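Local coordinates for exodeoxyribonuclease 10 (Escherichia coli, PDB 4FZX), which degrades single- and double-stranded DNA from the 3' end as a distributive, magnesium-dependent exonuclease of the DnaQ (DEDDh) family, at a contact of chain A with DNA. Coordinates in Å, arbitrary orientation; residue numbers count along the deposited sequence, not the author numbering.

A contact of chain A with DNA. Residues 81, 100, 111-113. With nucleotides of chain B.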
ATOM      1  N   ASN A  81     -17.334  20.249   0.524  1.00 13.74           N
ATOM      2  CA  ASN A  81     -16.067  20.987   0.368  1.00 14.52           C
ATOM      3  C   ASN A  81     -15.880  22.078   1.420  1.00 14.56           C
ATOM      4  O   ASN A  81     -15.848  23.270   1.101  1.00 14.79           O
ATOM      5  CB  ASN A  81     -15.908  21.582  -1.030  1.00 14.15           C
ATOM      6  CG  ASN A  81     -14.437  21.910  -1.363  1.00 18.43           C
ATOM      7  OD1 ASN A  81     -13.520  21.416  -0.706  1.00 20.01           O
ATOM      8  ND2 ASN A  81     -14.222  22.730  -2.373  1.00 15.66           N
HETATM    9  N   MSE A 100     -17.657  16.079   1.003  1.00 10.93           N
HETATM   10  CA  MSE A 100     -16.952  15.761  -0.226  1.00 12.59           C
HETATM   11  C   MSE A 100     -15.859  14.742   0.022  1.00 11.95           C
HETATM   12  O   MSE A 100     -15.763  13.733  -0.673  1.00 10.56           O
HETATM   13  CB  MSE A 100     -16.358  17.020  -0.856  1.00 11.92           C
HETATM   14  CG  MSE A 100     -15.782  16.773  -2.234  1.00 16.82           C
HETATM   15 SE   MSE A 100     -14.782  18.322  -2.894  1.00 30.80          SE
HETATM   16  CE  MSE A 100     -16.310  19.368  -3.438  1.00 24.48           C
ATOM     17  N   LYS A 111     -18.314  10.534  -8.694  1.00 14.75           N
ATOM     18  CA  LYS A 111     -18.361  11.972  -8.963  1.00 17.59           C
ATOM     19  C   LYS A 111     -18.859  12.713  -7.717  1.00 16.29           C
ATOM     20  O   LYS A 111     -19.690  12.193  -6.972  1.00 16.60           O
ATOM     21  CB  LYS A 111     -19.243  12.273 -10.179  1.00 18.42           C
ATOM     22  CG  LYS A 111     -19.724  13.712 -10.244  1.00 29.52           C
ATOM     23  CD  LYS A 111     -19.401  14.368 -11.600  1.00 39.26           C
ATOM     24  CE  LYS A 111     -19.955  15.799 -11.666  1.00 43.24           C
ATOM     25  NZ  LYS A 111     -19.564  16.608 -10.450  1.00 43.84           N
ATOM     26  N   TYR A 112     -18.256  13.854  -7.413  1.00 15.05           N
ATOM     27  CA  TYR A 112     -18.293  14.340  -6.039  1.00 14.52           C
ATOM     28  C   TYR A 112     -18.635  15.817  -5.862  1.00 14.87           C
ATOM     29  O   TYR A 112     -18.446  16.383  -4.768  1.00 13.89           O
ATOM     30  CB  TYR A 112     -17.027  13.943  -5.267  1.00 15.07           C
ATOM     31  CG  TYR A 112     -15.721  14.455  -5.843  1.00 14.49           C
ATOM     32  CD1 TYR A 112     -14.989  13.697  -6.758  1.00 15.78           C
ATOM     33  CD2 TYR A 112     -15.175  15.655  -5.410  1.00 17.21           C
ATOM     34  CE1 TYR A 112     -13.770  14.147  -7.265  1.00 14.74           C
ATOM     35  CE2 TYR A 112     -13.939  16.097  -5.876  1.00 15.06           C
ATOM     36  CZ  TYR A 112     -13.265  15.365  -6.841  1.00 16.21           C
ATOM     37  OH  TYR A 112     -12.034  15.814  -7.297  1.00 13.64           O
ATOM     38  N   SER A 113     -19.247  16.413  -6.886  1.00 12.31           N
ATOM     39  CA  SER A 113     -19.976  17.653  -6.681  1.00 13.42           C
ATOM     40  C   SER A 113     -21.255  17.390  -5.888  1.00 13.70           C
ATOM     41  O   SER A 113     -21.754  16.269  -5.870  1.00 14.03           O
ATOM     42  CB  SER A 113     -20.300  18.338  -8.008  1.00 12.07           C
ATOM     43  OG  SER A 113     -21.348  17.670  -8.670  1.00 13.13           O
TER
ATOM     44  P    DC B  14     -11.919  16.581 -14.431  1.00 48.88           P
ATOM     45  OP1  DC B  14     -12.754  15.476 -14.958  1.00 46.68           O
ATOM     46  OP2  DC B  14     -11.741  17.839 -15.192  1.00 44.21           O
ATOM     47  O5'  DC B  14     -12.436  16.978 -12.959  1.00 44.66           O
ATOM     48  C5'  DC B  14     -12.016  16.216 -11.842  1.00 37.91           C
ATOM     49  C4'  DC B  14     -12.297  16.936 -10.536  1.00 34.31           C
ATOM     50  O4'  DC B  14     -11.063  17.444  -9.986  1.00 32.98           O
ATOM     51  C3'  DC B  14     -13.255  18.116 -10.597  1.00 30.20           C
ATOM     52  O3'  DC B  14     -14.561  17.601 -10.327  1.00 24.12           O
ATOM     53  C2'  DC B  14     -12.786  18.984  -9.437  1.00 33.34           C
ATOM     54  C1'  DC B  14     -11.330  18.585  -9.213  1.00 33.49           C
ATOM     55  N1   DC B  14     -10.367  19.618  -9.636  1.00 31.45           N
ATOM     56  C2   DC B  14      -9.589  20.245  -8.671  1.00 30.48           C
ATOM     57  O2   DC B  14      -9.736  19.921  -7.488  1.00 31.11           O
ATOM     58  N3   DC B  14      -8.696  21.182  -9.061  1.00 32.71           N
ATOM     59  C4   DC B  14      -8.554  21.462 -10.360  1.00 31.97           C
ATOM     60  N4   DC B  14      -7.643  22.392 -10.694  1.00 31.85           N
ATOM     61  C5   DC B  14      -9.355  20.829 -11.362  1.00 30.03           C
ATOM     62  C6   DC B  14     -10.240  19.920 -10.957  1.00 30.48           C
ATOM     63  P    DG B  15     -15.886  18.483 -10.420  1.00 23.24           P
ATOM     64  OP1  DG B  15     -17.002  17.535 -10.557  1.00 21.89           O
ATOM     65  OP2  DG B  15     -15.723  19.553 -11.428  1.00 29.39           O
ATOM     66  O5'  DG B  15     -15.997  19.164  -8.977  1.00 24.30           O
ATOM     67  C5'  DG B  15     -16.229  18.355  -7.832  1.00 18.56           C
ATOM     68  C4'  DG B  15     -16.001  19.158  -6.566  1.00 19.29           C
ATOM     69  O4'  DG B  15     -14.588  19.442  -6.388  1.00 21.07           O
ATOM     70  C3'  DG B  15     -16.697  20.509  -6.536  1.00 17.02           C
ATOM     71  O3'  DG B  15     -17.968  20.328  -5.953  1.00 15.47           O
ATOM     72  C2'  DG B  15     -15.798  21.333  -5.625  1.00 19.42           C
ATOM     73  C1'  DG B  15     -14.412  20.745  -5.871  1.00 18.68           C
ATOM     74  N9   DG B  15     -13.664  21.479  -6.877  1.00 19.58           N
ATOM     75  C8   DG B  15     -13.940  21.524  -8.219  1.00 21.10           C
ATOM     76  N7   DG B  15     -13.071  22.233  -8.893  1.00 27.10           N
ATOM     77  C5   DG B  15     -12.165  22.668  -7.935  1.00 22.62           C
ATOM     78  C6   DG B  15     -11.025  23.482  -8.092  1.00 29.22           C
ATOM     79  O6   DG B  15     -10.585  23.959  -9.151  1.00 33.59           O
ATOM     80  N1   DG B  15     -10.377  23.715  -6.873  1.00 29.49           N
ATOM     81  C2   DG B  15     -10.803  23.198  -5.653  1.00 30.77           C
ATOM     82  N2   DG B  15     -10.080  23.545  -4.566  1.00 25.64           N
ATOM     83  N3   DG B  15     -11.895  22.435  -5.509  1.00 22.49           N
ATOM     84  C4   DG B  15     -12.512  22.214  -6.690  1.00 19.24           C
ATOM     85  P    DA B  16     -19.078  21.440  -6.133  1.00 10.99           P
ATOM     86  OP1  DA B  16     -20.237  20.915  -5.384  1.00 13.51           O
ATOM     87  OP2  DA B  16     -19.152  21.822  -7.572  1.00 16.88           O
ATOM     88  O5'  DA B  16     -18.498  22.690  -5.308  1.00 12.82           O
ATOM     89  C5'  DA B  16     -18.366  22.635  -3.903  1.00  9.29           C
ATOM     90  C4'  DA B  16     -17.917  23.990  -3.364  1.00  9.43           C
ATOM     91  O4'  DA B  16     -16.489  24.143  -3.610  1.00 10.64           O
ATOM     92  C3'  DA B  16     -18.576  25.201  -4.037  1.00 12.80           C
ATOM     93  O3'  DA B  16     -19.774  25.589  -3.320  1.00  9.30           O
ATOM     94  C2'  DA B  16     -17.480  26.269  -3.956  1.00  9.16           C
ATOM     95  C1'  DA B  16     -16.207  25.439  -4.066  1.00 11.51           C
ATOM     96  N9   DA B  16     -15.736  25.368  -5.429  1.00 14.42           N
ATOM     97  C8   DA B  16     -16.441  25.015  -6.532  1.00 19.10           C
ATOM     98  N7   DA B  16     -15.767  25.142  -7.645  1.00 20.55           N
ATOM     99  C5   DA B  16     -14.539  25.601  -7.232  1.00 15.96           C
ATOM    100  C6   DA B  16     -13.387  25.954  -7.947  1.00 19.96           C
ATOM    101  N6   DA B  16     -13.286  25.858  -9.275  1.00 19.71           N
ATOM    102  N1   DA B  16     -12.349  26.424  -7.238  1.00 25.01           N
ATOM    103  C2   DA B  16     -12.469  26.529  -5.901  1.00 26.61           C
ATOM    104  N3   DA B  16     -13.511  26.239  -5.117  1.00 19.36           N
ATOM    105  C4   DA B  16     -14.513  25.770  -5.870  1.00 17.27           C
TER
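Asn81 ND2, the side-chain amide nitrogen, donates to the deoxyribose ring oxygen O4' of DA16 over 2.9 Å. The bond is nearly straight, 168° at the hydrogen, and the oxygen lies close to the amide plane. With CG anti to the backbone N (chi1 -160°), the amide reaches out beside the sugar, while CB rests near DA16 C4'. A short amide suits this place, offering an N-H to a neutral ether oxygen. In this DEDDh exonuclease the patch grips sugars and a phosphate of the strand, not base edges, as suits an enzyme that must accept any sequence.

One nucleotide upstream, the selenomethionine Met100, at the start of helix 99-106, lies against the deoxyribose of DG15, its selenium 3.7 Å from DG15 O4'; the exact placement of its methyl is doubtful. A long, flexible, apolar side chain can fit itself to the sugar without asking for a polar partner.

The same sugar lies over one face of the Tyr112 ring, offset toward its CD2-CE2 side, with CE2 3.8 Å from DG15 C4'. CG stands between the backbone N and the carbonyl carbon (chi1 60°), and the ring slants toward the preceding nucleotide, bringing the phenol OH into contact with DC14 O4' at 3.3 Å. A flat ring with a hydroxyl end can thus cover one sugar and reach the next.

Lys111, long and cationic, reaches the phosphate linking DC14 and DG15: NZ makes a salt bridge to DG15 OP1, 2.7 Å, although this side chain is poorly ordered. As modelled, NZ also donates to Ser113 OG, 2.7 Å away, which would help orient the ammonium group. The small side chain of Ser113 probably allows its backbone to approach the strand, with CA 3.4 Å from DG15 O3'.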